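Local coordinates for hypothetical protein (Nostoc punctiforme, PDB 2O62) that is of unknown function but belongs to the DUF3598 family and folds as two calycin-like antiparallel beta domains packed against each other, at residues G77-G82 with N102-L107; L96-E101 with L262-E267; L120-E125 with D217-T222; W239-Q242 with R246-M249. All coordinates share one frame; numbering follows the deposited sequence.

Interaction 1 (G77-G82 with N102-L107)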
# COMPACT_ATOMS: atom_id res chain seq x y z
N GLY A 77 -11.70 -5.19 -4.87
CA GLY A 77 -10.89 -6.27 -4.35
C GLY A 77 -9.61 -5.79 -3.70
O GLY A 77 -8.94 -6.56 -3.04
N SER A 78 -9.24 -4.52 -3.87
CA SER A 78 -8.07 -4.01 -3.19
C SER A 78 -8.25 -4.09 -1.69
O SER A 78 -9.37 -4.07 -1.19
CB SER A 78 -7.78 -2.54 -3.59
OG SER A 78 -7.49 -2.47 -4.98
N PHE A 79 -7.17 -4.24 -0.95
CA PHE A 79 -7.28 -4.44 0.49
C PHE A 79 -6.05 -4.05 1.25
O PHE A 79 -4.98 -3.77 0.69
CB PHE A 79 -7.62 -5.91 0.80
CG PHE A 79 -6.51 -6.92 0.45
CD1 PHE A 79 -6.45 -7.51 -0.82
CD2 PHE A 79 -5.55 -7.32 1.42
CE1 PHE A 79 -5.48 -8.47 -1.11
CE2 PHE A 79 -4.57 -8.26 1.11
CZ PHE A 79 -4.53 -8.82 -0.16
N SER A 80 -6.18 -4.09 2.56
CA SER A 80 -5.05 -3.97 3.43
C SER A 80 -5.18 -4.96 4.55
O SER A 80 -6.27 -5.14 5.08
CB SER A 80 -4.97 -2.58 4.06
OG SER A 80 -3.90 -2.50 4.99
N GLU A 81 -4.03 -5.49 4.97
CA GLU A 81 -3.93 -6.43 6.07
C GLU A 81 -2.89 -5.94 7.07
O GLU A 81 -1.92 -5.33 6.70
CB GLU A 81 -3.52 -7.82 5.58
CG GLU A 81 -3.84 -8.88 6.65
CD GLU A 81 -3.62 -10.34 6.21
OE1 GLU A 81 -3.03 -10.61 5.14
OE2 GLU A 81 -4.09 -11.22 6.98
N GLY A 82 -3.13 -6.17 8.35
CA GLY A 82 -2.16 -5.82 9.39
C GLY A 82 -2.70 -5.99 10.76
O GLY A 82 -3.75 -6.62 10.97
N ASN A 102 -5.52 -6.99 -14.75
CA ASN A 102 -4.82 -8.29 -14.66
C ASN A 102 -3.69 -8.34 -13.62
O ASN A 102 -2.91 -9.26 -13.64
CB ASN A 102 -4.24 -8.73 -16.04
CG ASN A 102 -2.97 -7.95 -16.44
OD1 ASN A 102 -2.96 -6.69 -16.41
ND2 ASN A 102 -1.89 -8.69 -16.85
N ARG A 103 -3.56 -7.30 -12.82
CA ARG A 103 -2.43 -7.11 -11.92
C ARG A 103 -2.87 -6.92 -10.50
O ARG A 103 -3.93 -6.34 -10.23
CB ARG A 103 -1.64 -5.84 -12.31
CG ARG A 103 -0.81 -5.96 -13.58
CD ARG A 103 0.43 -6.84 -13.49
NE ARG A 103 1.04 -6.71 -12.17
CZ ARG A 103 1.89 -5.76 -11.81
NH1 ARG A 103 2.37 -4.93 -12.72
NH2 ARG A 103 2.29 -5.69 -10.55
N ARG A 104 -2.03 -7.39 -9.58
CA ARG A 104 -2.03 -6.90 -8.21
C ARG A 104 -0.64 -6.40 -7.90
O ARG A 104 0.36 -6.91 -8.45
CB ARG A 104 -2.46 -7.93 -7.18
CG ARG A 104 -3.71 -8.67 -7.53
CD ARG A 104 -4.35 -9.30 -6.32
NE ARG A 104 -3.54 -10.35 -5.75
CZ ARG A 104 -3.88 -11.11 -4.71
NH1 ARG A 104 -5.06 -10.97 -4.13
NH2 ARG A 104 -3.05 -12.05 -4.27
N LEU A 105 -0.57 -5.38 -7.06
CA LEU A 105 0.69 -4.92 -6.51
C LEU A 105 0.47 -4.81 -5.04
O LEU A 105 -0.38 -4.01 -4.60
CB LEU A 105 1.12 -3.54 -7.02
CG LEU A 105 2.35 -3.14 -6.15
CD1 LEU A 105 3.64 -3.62 -6.85
CD2 LEU A 105 2.46 -1.79 -5.69
N ARG A 106 1.22 -5.62 -4.28
CA ARG A 106 0.99 -5.71 -2.85
C ARG A 106 2.29 -5.36 -2.15
O ARG A 106 3.34 -5.91 -2.50
CB ARG A 106 0.52 -7.07 -2.44
CG ARG A 106 -0.60 -7.51 -3.26
CD ARG A 106 -1.31 -8.74 -2.73
NE ARG A 106 -0.65 -10.00 -3.03
CZ ARG A 106 -0.31 -10.93 -2.13
NH1 ARG A 106 -0.48 -10.72 -0.83
NH2 ARG A 106 0.17 -12.09 -2.53
N LEU A 107 2.22 -4.40 -1.25
CA LEU A 107 3.41 -3.91 -0.58
C LEU A 107 3.29 -4.11 0.92
O LEU A 107 2.37 -3.59 1.54
CB LEU A 107 3.66 -2.43 -0.94
CG LEU A 107 5.05 -1.83 -0.62
CD1 LEU A 107 5.44 -0.77 -1.61
CD2 LEU A 107 5.05 -1.19 0.74
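F79 reaches past the intervening strand to the side chains of R104 and R106, on the face of the N-terminal sheet that its ring shares with them. Strand 93-100 runs between the two segments, and the backbone of F79 pairs with A97 on it, which explains why the contact is made by side-chain ends alone. From CB, chi1 of 67° sets CG between the backbone N and the carbonyl carbon and swings the ring towards the arginines. CD1 comes within 3.5 Å of G77 O, which lies at the ring edge in its plane. Further along that edge, CE1 meets R104 NH1 at 3.9 Å, again near the ring plane, with the guanidinium turned 58° from the ring. CZ, at the tip, touches R106 CD at 4.1 Å. R106 CD also lies over the rim of one face of the R104 guanidinium, 3.9 Å above its plane, so ring, methylene and guanidinium form a single cluster. The polar ends have partners elsewhere: R104 NE and R106 NH2 form salt bridges to E125, R106 NH1 to E95, and R104 NH1 bonds N12, whose ND2 also holds G77 O. With R104 NH1 near the ring plane rather than over the face, the geometry does not make a cation-pi stack; the phenyl edge instead provides apolar cover beside two arginines whose charge is probably offset by their salt-bridge partners E125 and E95.

Interaction 2 (L96-E101 with L262-E267); sequences LAFVHE and LTLVTE
L96 begins the contact by sending one methyl, CD2, to CD1 of L262 at 4.5 Å, a loose meeting of branch ends between backbones whose CA atoms are 9.5 Å apart. M249, on the neighbouring strand 245-253, also packs against L96. A97 turns to the other face of its strand and bonds through its backbone to F79. Two residues on from L96, F98 makes the closer approach: CE2 and CD2, on one side of the ring, both meet L264 CD1, at 4.0 and 4.1 Å. The methyl comes in obliquely to the ring. The CA atoms of F98 and L264 are 9.2 Å apart, so the spacing hardly changes between these two pairs, each bridged by side chains. This is face-to-face packing of two sheets: strand 93-100 belongs to the antiparallel sheet of the N-terminal domain, strand 259-269 to the closed C-terminal barrel, both assigned to the calycin clan. On L264, CG lies anti to the backbone N (chi1 -177°), which carries its branch towards F98. The F98 ring is further enclosed by W239, Q247 and M249 of the barrel. Beyond it, V99 N is hydrogen-bonded to S78 OG, and H100 packs on W239 and I241.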
# COMPACT_ATOMS: atom_id res chain seq x y z
N LEU A 96 -0.41 -3.16 2.03
CA LEU A 96 -1.33 -2.46 1.15
C LEU A 96 -1.34 -3.19 -0.18
O LEU A 96 -0.32 -3.34 -0.83
CB LEU A 96 -0.84 -1.01 0.98
CG LEU A 96 -0.69 -0.33 2.37
CD1 LEU A 96 0.27 0.76 2.33
CD2 LEU A 96 -1.93 0.12 2.93
N ALA A 97 -2.51 -3.61 -0.61
CA ALA A 97 -2.66 -4.48 -1.78
C ALA A 97 -3.61 -3.84 -2.80
O ALA A 97 -4.80 -3.73 -2.54
CB ALA A 97 -3.22 -5.85 -1.32
N PHE A 98 -3.06 -3.41 -3.93
CA PHE A 98 -3.81 -2.84 -5.04
C PHE A 98 -4.17 -3.89 -6.09
O PHE A 98 -3.33 -4.70 -6.49
CB PHE A 98 -3.01 -1.72 -5.75
CG PHE A 98 -2.49 -0.65 -4.83
CD1 PHE A 98 -1.23 -0.77 -4.24
CD2 PHE A 98 -3.22 0.51 -4.62
CE1 PHE A 98 -0.72 0.23 -3.44
CE2 PHE A 98 -2.72 1.51 -3.79
CZ PHE A 98 -1.50 1.36 -3.21
N VAL A 99 -5.42 -3.86 -6.55
CA VAL A 99 -5.90 -4.66 -7.64
C VAL A 99 -6.25 -3.72 -8.81
O VAL A 99 -6.88 -2.67 -8.62
CB VAL A 99 -7.09 -5.46 -7.22
CG1 VAL A 99 -7.64 -6.29 -8.39
CG2 VAL A 99 -6.72 -6.33 -6.02
N HIS A 100 -5.79 -4.06 -10.00
CA HIS A 100 -6.10 -3.32 -11.22
C HIS A 100 -6.04 -4.22 -12.44
O HIS A 100 -4.95 -4.66 -12.82
CB HIS A 100 -5.09 -2.19 -11.42
CG HIS A 100 -5.32 -1.39 -12.67
ND1 HIS A 100 -6.27 -0.38 -12.74
CD2 HIS A 100 -4.73 -1.43 -13.88
CE1 HIS A 100 -6.25 0.14 -13.95
NE2 HIS A 100 -5.33 -0.48 -14.67
N GLU A 101 -7.20 -4.54 -13.00
CA GLU A 101 -7.30 -5.34 -14.22
C GLU A 101 -6.58 -6.69 -14.00
O GLU A 101 -7.00 -7.44 -13.12
CB GLU A 101 -6.78 -4.52 -15.43
CG GLU A 101 -7.63 -3.25 -15.67
CD GLU A 101 -7.25 -2.44 -16.91
OE1 GLU A 101 -6.16 -2.70 -17.52
OE2 GLU A 101 -8.02 -1.51 -17.27
N LEU A 262 -9.10 2.72 6.58
CA LEU A 262 -8.30 2.48 5.40
C LEU A 262 -8.83 3.36 4.30
O LEU A 262 -10.03 3.47 4.10
CB LEU A 262 -8.42 1.03 4.98
CG LEU A 262 -7.58 0.51 3.86
CD1 LEU A 262 -6.16 0.48 4.32
CD2 LEU A 262 -8.06 -0.94 3.48
N THR A 263 -7.91 4.00 3.60
CA THR A 263 -8.24 4.95 2.54
C THR A 263 -7.58 4.57 1.21
O THR A 263 -6.40 4.21 1.18
CB THR A 263 -7.73 6.38 2.94
OG1 THR A 263 -8.41 6.77 4.16
CG2 THR A 263 -8.03 7.40 1.87
N LEU A 264 -8.35 4.69 0.11
CA LEU A 264 -7.84 4.47 -1.23
C LEU A 264 -8.10 5.70 -2.08
O LEU A 264 -9.23 6.14 -2.25
CB LEU A 264 -8.46 3.21 -1.84
CG LEU A 264 -7.95 2.82 -3.24
CD1 LEU A 264 -6.56 2.44 -3.23
CD2 LEU A 264 -8.81 1.63 -3.74
N VAL A 265 -7.01 6.30 -2.53
CA VAL A 265 -7.00 7.49 -3.37
C VAL A 265 -6.76 7.06 -4.82
O VAL A 265 -5.85 6.29 -5.09
CB VAL A 265 -5.86 8.38 -2.97
CG1 VAL A 265 -5.84 9.63 -3.80
CG2 VAL A 265 -5.93 8.70 -1.48
N THR A 266 -7.57 7.55 -5.74
CA THR A 266 -7.28 7.38 -7.16
C THR A 266 -7.20 8.75 -7.76
O THR A 266 -8.15 9.51 -7.66
CB THR A 266 -8.38 6.58 -7.85
OG1 THR A 266 -8.63 5.38 -7.12
CG2 THR A 266 -7.97 6.23 -9.27
N GLU A 267 -6.08 9.06 -8.44
CA GLU A 267 -5.81 10.38 -8.92
C GLU A 267 -5.29 10.32 -10.35
O GLU A 267 -4.64 9.35 -10.74
CB GLU A 267 -4.70 11.03 -8.10
CG GLU A 267 -4.91 11.20 -6.68
CD GLU A 267 -3.62 11.63 -5.93
OE1 GLU A 267 -2.52 11.02 -6.09
OE2 GLU A 267 -3.79 12.59 -5.16

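Interaction 3 (L120-E125 with D217-T222)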
# COMPACT_ATOMS: atom_id res chain seq x y z
N LEU A 120 10.93 -4.16 3.37
CA LEU A 120 9.69 -4.26 2.61
C LEU A 120 9.61 -5.51 1.75
O LEU A 120 10.63 -6.05 1.31
CB LEU A 120 9.55 -3.09 1.68
CG LEU A 120 9.88 -1.66 2.12
CD1 LEU A 120 10.32 -0.89 0.93
CD2 LEU A 120 8.70 -0.96 2.67
N THR A 121 8.38 -5.91 1.49
CA THR A 121 8.10 -7.00 0.58
C THR A 121 7.21 -6.42 -0.53
O THR A 121 6.22 -5.76 -0.26
CB THR A 121 7.44 -8.19 1.30
OG1 THR A 121 8.26 -8.61 2.40
CG2 THR A 121 7.26 -9.39 0.31
N LEU A 122 7.60 -6.63 -1.76
CA LEU A 122 6.86 -6.19 -2.92
C LEU A 122 6.42 -7.41 -3.66
O LEU A 122 7.24 -8.20 -4.06
CB LEU A 122 7.71 -5.30 -3.80
CG LEU A 122 6.97 -4.50 -4.86
CD1 LEU A 122 6.14 -3.40 -4.19
CD2 LEU A 122 8.04 -3.90 -5.77
N ILE A 123 5.10 -7.59 -3.77
CA ILE A 123 4.55 -8.74 -4.40
C ILE A 123 3.87 -8.25 -5.69
O ILE A 123 2.82 -7.59 -5.65
CB ILE A 123 3.56 -9.44 -3.49
CG1 ILE A 123 4.25 -9.83 -2.15
CG2 ILE A 123 2.97 -10.66 -4.18
CD1 ILE A 123 3.26 -10.30 -1.03
N ARG A 124 4.48 -8.59 -6.82
CA ARG A 124 4.00 -8.17 -8.15
C ARG A 124 3.40 -9.36 -8.85
O ARG A 124 4.12 -10.26 -9.23
CB ARG A 124 5.15 -7.61 -8.99
CG ARG A 124 5.73 -6.34 -8.42
CD ARG A 124 7.09 -6.04 -9.00
NE ARG A 124 8.12 -6.83 -8.38
CZ ARG A 124 9.42 -6.79 -8.70
NH1 ARG A 124 9.84 -6.00 -9.65
NH2 ARG A 124 10.28 -7.52 -8.03
N GLU A 125 2.09 -9.31 -9.07
CA GLU A 125 1.33 -10.45 -9.53
C GLU A 125 0.53 -10.10 -10.76
O GLU A 125 -0.03 -9.01 -10.87
CB GLU A 125 0.38 -10.94 -8.44
CG GLU A 125 1.10 -11.62 -7.28
CD GLU A 125 0.23 -11.78 -6.07
OE1 GLU A 125 -0.62 -10.91 -5.81
OE2 GLU A 125 0.41 -12.78 -5.33
N ASP A 217 8.08 -1.26 -10.50
CA ASP A 217 6.69 -1.45 -10.90
C ASP A 217 5.80 -0.25 -10.54
O ASP A 217 4.62 -0.41 -10.20
CB ASP A 217 6.13 -2.71 -10.25
CG ASP A 217 4.79 -3.17 -10.88
OD1 ASP A 217 4.64 -3.14 -12.14
OD2 ASP A 217 3.85 -3.52 -10.12
N GLY A 218 6.42 0.93 -10.55
CA GLY A 218 5.75 2.21 -10.26
C GLY A 218 5.29 2.34 -8.82
O GLY A 218 4.49 3.23 -8.48
N ALA A 219 5.86 1.52 -7.93
CA ALA A 219 5.50 1.49 -6.52
C ALA A 219 6.26 2.50 -5.66
O ALA A 219 7.42 2.83 -5.92
CB ALA A 219 5.70 0.12 -5.96
N SER A 220 5.61 2.97 -4.61
CA SER A 220 6.27 3.76 -3.61
C SER A 220 5.82 3.31 -2.23
O SER A 220 4.71 2.76 -2.06
CB SER A 220 6.01 5.26 -3.82
OG SER A 220 4.64 5.56 -3.81
N ALA A 221 6.69 3.49 -1.26
CA ALA A 221 6.34 3.25 0.12
C ALA A 221 6.62 4.51 0.94
O ALA A 221 7.73 5.04 0.89
CB ALA A 221 7.14 2.11 0.67
N THR A 222 5.66 4.97 1.73
CA THR A 222 5.86 6.12 2.62
C THR A 222 5.80 5.61 4.07
O THR A 222 4.82 4.98 4.46
CB THR A 222 4.83 7.26 2.33
OG1 THR A 222 5.04 7.71 0.99
CG2 THR A 222 5.01 8.43 3.27
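R124 lays its aliphatic chain along the side of D217, the two side chains sliding past each other in opposite directions. Its CD is 3.7 Å from D217 CB, while its CG lies 3.8 Å from D217 OD2. The charged groups do not pair: R124 NE is 5.7 Å from D217 OD2, and the guanidinium and carboxylate planes stand 47° apart. A bend at chi3 (-79°) turns the guanidinium off towards other partners, E134 in a salt bridge and the hydroxyl of S21. D217 is held separately, by R103 through OD2 and by the backbone N of R135 through OD1. A serine in place of R124 would probably leave E134 without its charged mate and uncover the flank of D217. Further along, L122 CD1 touches A219 CB and L120 CD2 touches A221 CB, each at 4.0 Å. The touching parts, 120-124 and 217-221, run 152° apart, and their CA atoms are 8.6 Å apart at both leucine-alanine pairs, the geometry of two sheets packed face to face, one from each calycin-like domain. Leucine branches thus fill the space over small alanines, and at the D217 end the contact rests on methylenes, its opposite charges each probably offset by another residue, E134 and R103.

Interaction 4 (W239-Q242 with R246-M249)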
# COMPACT_ATOMS: atom_id res chain seq x y z
N TRP A 239 0.97 3.41 -6.15
CA TRP A 239 1.25 2.68 -7.36
C TRP A 239 0.91 3.54 -8.55
O TRP A 239 -0.26 3.87 -8.71
CB TRP A 239 0.38 1.44 -7.41
CG TRP A 239 0.69 0.45 -8.46
CD1 TRP A 239 1.88 0.31 -9.15
CD2 TRP A 239 -0.17 -0.55 -8.95
NE1 TRP A 239 1.81 -0.75 -9.99
CE2 TRP A 239 0.56 -1.30 -9.90
CE3 TRP A 239 -1.48 -0.96 -8.63
CZ2 TRP A 239 0.02 -2.40 -10.56
CZ3 TRP A 239 -2.01 -2.04 -9.27
CH2 TRP A 239 -1.27 -2.76 -10.23
N LEU A 240 1.92 3.88 -9.35
CA LEU A 240 1.75 4.63 -10.60
C LEU A 240 1.36 3.59 -11.67
O LEU A 240 2.22 2.95 -12.32
CB LEU A 240 3.03 5.35 -10.99
CG LEU A 240 2.96 6.26 -12.21
CD1 LEU A 240 2.04 7.46 -11.92
CD2 LEU A 240 4.34 6.72 -12.63
N ILE A 241 0.06 3.41 -11.82
CA ILE A 241 -0.49 2.35 -12.65
C ILE A 241 -0.29 2.61 -14.14
O ILE A 241 -0.04 1.68 -14.91
CB ILE A 241 -2.00 2.16 -12.37
CG1 ILE A 241 -2.22 1.78 -10.91
CG2 ILE A 241 -2.56 1.07 -13.25
CD1 ILE A 241 -3.64 1.88 -10.44
N GLN A 242 -0.45 3.87 -14.54
CA GLN A 242 -0.12 4.37 -15.88
C GLN A 242 0.57 5.70 -15.70
O GLN A 242 0.51 6.28 -14.62
CB GLN A 242 -1.41 4.59 -16.70
CG GLN A 242 -2.34 3.38 -16.83
CD GLN A 242 -1.71 2.19 -17.59
OE1 GLN A 242 -0.69 2.35 -18.30
NE2 GLN A 242 -2.31 0.99 -17.45
N ARG A 246 -2.54 7.18 -10.79
CA ARG A 246 -1.87 6.71 -9.59
C ARG A 246 -2.88 6.43 -8.51
O ARG A 246 -3.87 7.17 -8.37
CB ARG A 246 -0.91 7.77 -9.09
CG ARG A 246 -0.06 7.33 -7.90
CD ARG A 246 1.35 7.89 -8.01
NE ARG A 246 2.20 7.58 -6.84
CZ ARG A 246 2.49 8.42 -5.86
NH1 ARG A 246 1.92 9.61 -5.79
NH2 ARG A 246 3.35 8.05 -4.90
N GLN A 247 -2.65 5.37 -7.77
CA GLN A 247 -3.40 5.15 -6.57
C GLN A 247 -2.50 5.25 -5.38
O GLN A 247 -1.33 4.92 -5.45
CB GLN A 247 -4.14 3.78 -6.57
CG GLN A 247 -5.33 3.75 -7.49
CD GLN A 247 -6.17 2.52 -7.36
OE1 GLN A 247 -5.66 1.44 -7.19
NE2 GLN A 247 -7.50 2.70 -7.36
N ARG A 248 -3.06 5.70 -4.27
CA ARG A 248 -2.37 5.68 -2.97
C ARG A 248 -3.28 5.00 -1.94
O ARG A 248 -4.50 5.19 -1.97
CB ARG A 248 -2.03 7.08 -2.53
CG ARG A 248 -1.04 7.76 -3.47
CD ARG A 248 -0.65 9.12 -2.97
NE ARG A 248 -1.68 10.15 -3.24
CZ ARG A 248 -2.39 10.81 -2.30
NH1 ARG A 248 -2.19 10.59 -1.01
NH2 ARG A 248 -3.28 11.73 -2.64
N MSE A 249 -2.70 4.21 -1.04
CA MSE A 249 -3.48 3.57 0.00
C MSE A 249 -2.86 3.87 1.37
O MSE A 249 -1.66 3.83 1.52
CB MSE A 249 -3.64 2.07 -0.23
CG MSE A 249 -4.67 1.46 0.60
SE MSE A 249 -4.84 -0.51 0.60
CE MSE A 249 -5.29 -0.70 -1.17
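W239 O is approached by three groups of the partner strand: Q247 N bonds to it at 3.0 Å, the CA of R246 makes a CH···O contact at 3.4 Å, and R246 CG lies 3.6 Å away. The return bond, W239 N to Q247 O at 2.8 Å, completes an antiparallel hydrogen-bonded pair, and the neighbouring L240 and R246 form a non-hydrogen-bonded one. On the face carrying L240 and R246, their side chains cross at about a right angle, with L240 CD1 against R246 CD at 4.0 Å. CG of R246 stands anti to the backbone N (chi1 -175°), which carries it past the W239 carbonyl, and a bend at chi2 brings CD onto L240. R246 NH2 bonds S220 OG and also a glycerol, probably from the crystallisation liquor. An alanine here would probably leave the S220 hydroxyl without its guanidinium partner and open a gap beside L240. The two segments are the arms of a beta hairpin in the C-terminal barrel, their strand axes 4.8 Å apart and 154° from parallel. Near its turn the regular pairing is offset by a classic beta bulge, in which I241 and Q242 both face L245. On the face carrying W239 and Q247, the end of I241 comes close: its CD1 is 3.9 Å from both CG and OE1 of Q247. I241 CG1 lies over the rim of one face of the W239 indole, 3.5 Å above its plane. Q247 NE2 bonds T266 OG1 on the next strand.

Overall arrangement
All four contacts lie in the interior, with partly exposed R124 of interaction 3 nearer the surface than the rest. Interactions 1 and 4 each stay within one sheet, the first across an intervening strand of the N-terminal sheet, the second between paired strands of the barrel. Interactions 2 and 3 join the two sheets. The chemistry follows: backbone bonds in 4, an aromatic edge among salt-bridged arginines in 1, purely apolar ends in 2, and leucine-alanine packing plus arginine methylenes in 3. Interaction 2 supplies the strand that interaction 1 spans, the salt bridge between R103 and D217 joins 1 to 3, and W239 of 4 touches L105 of 1.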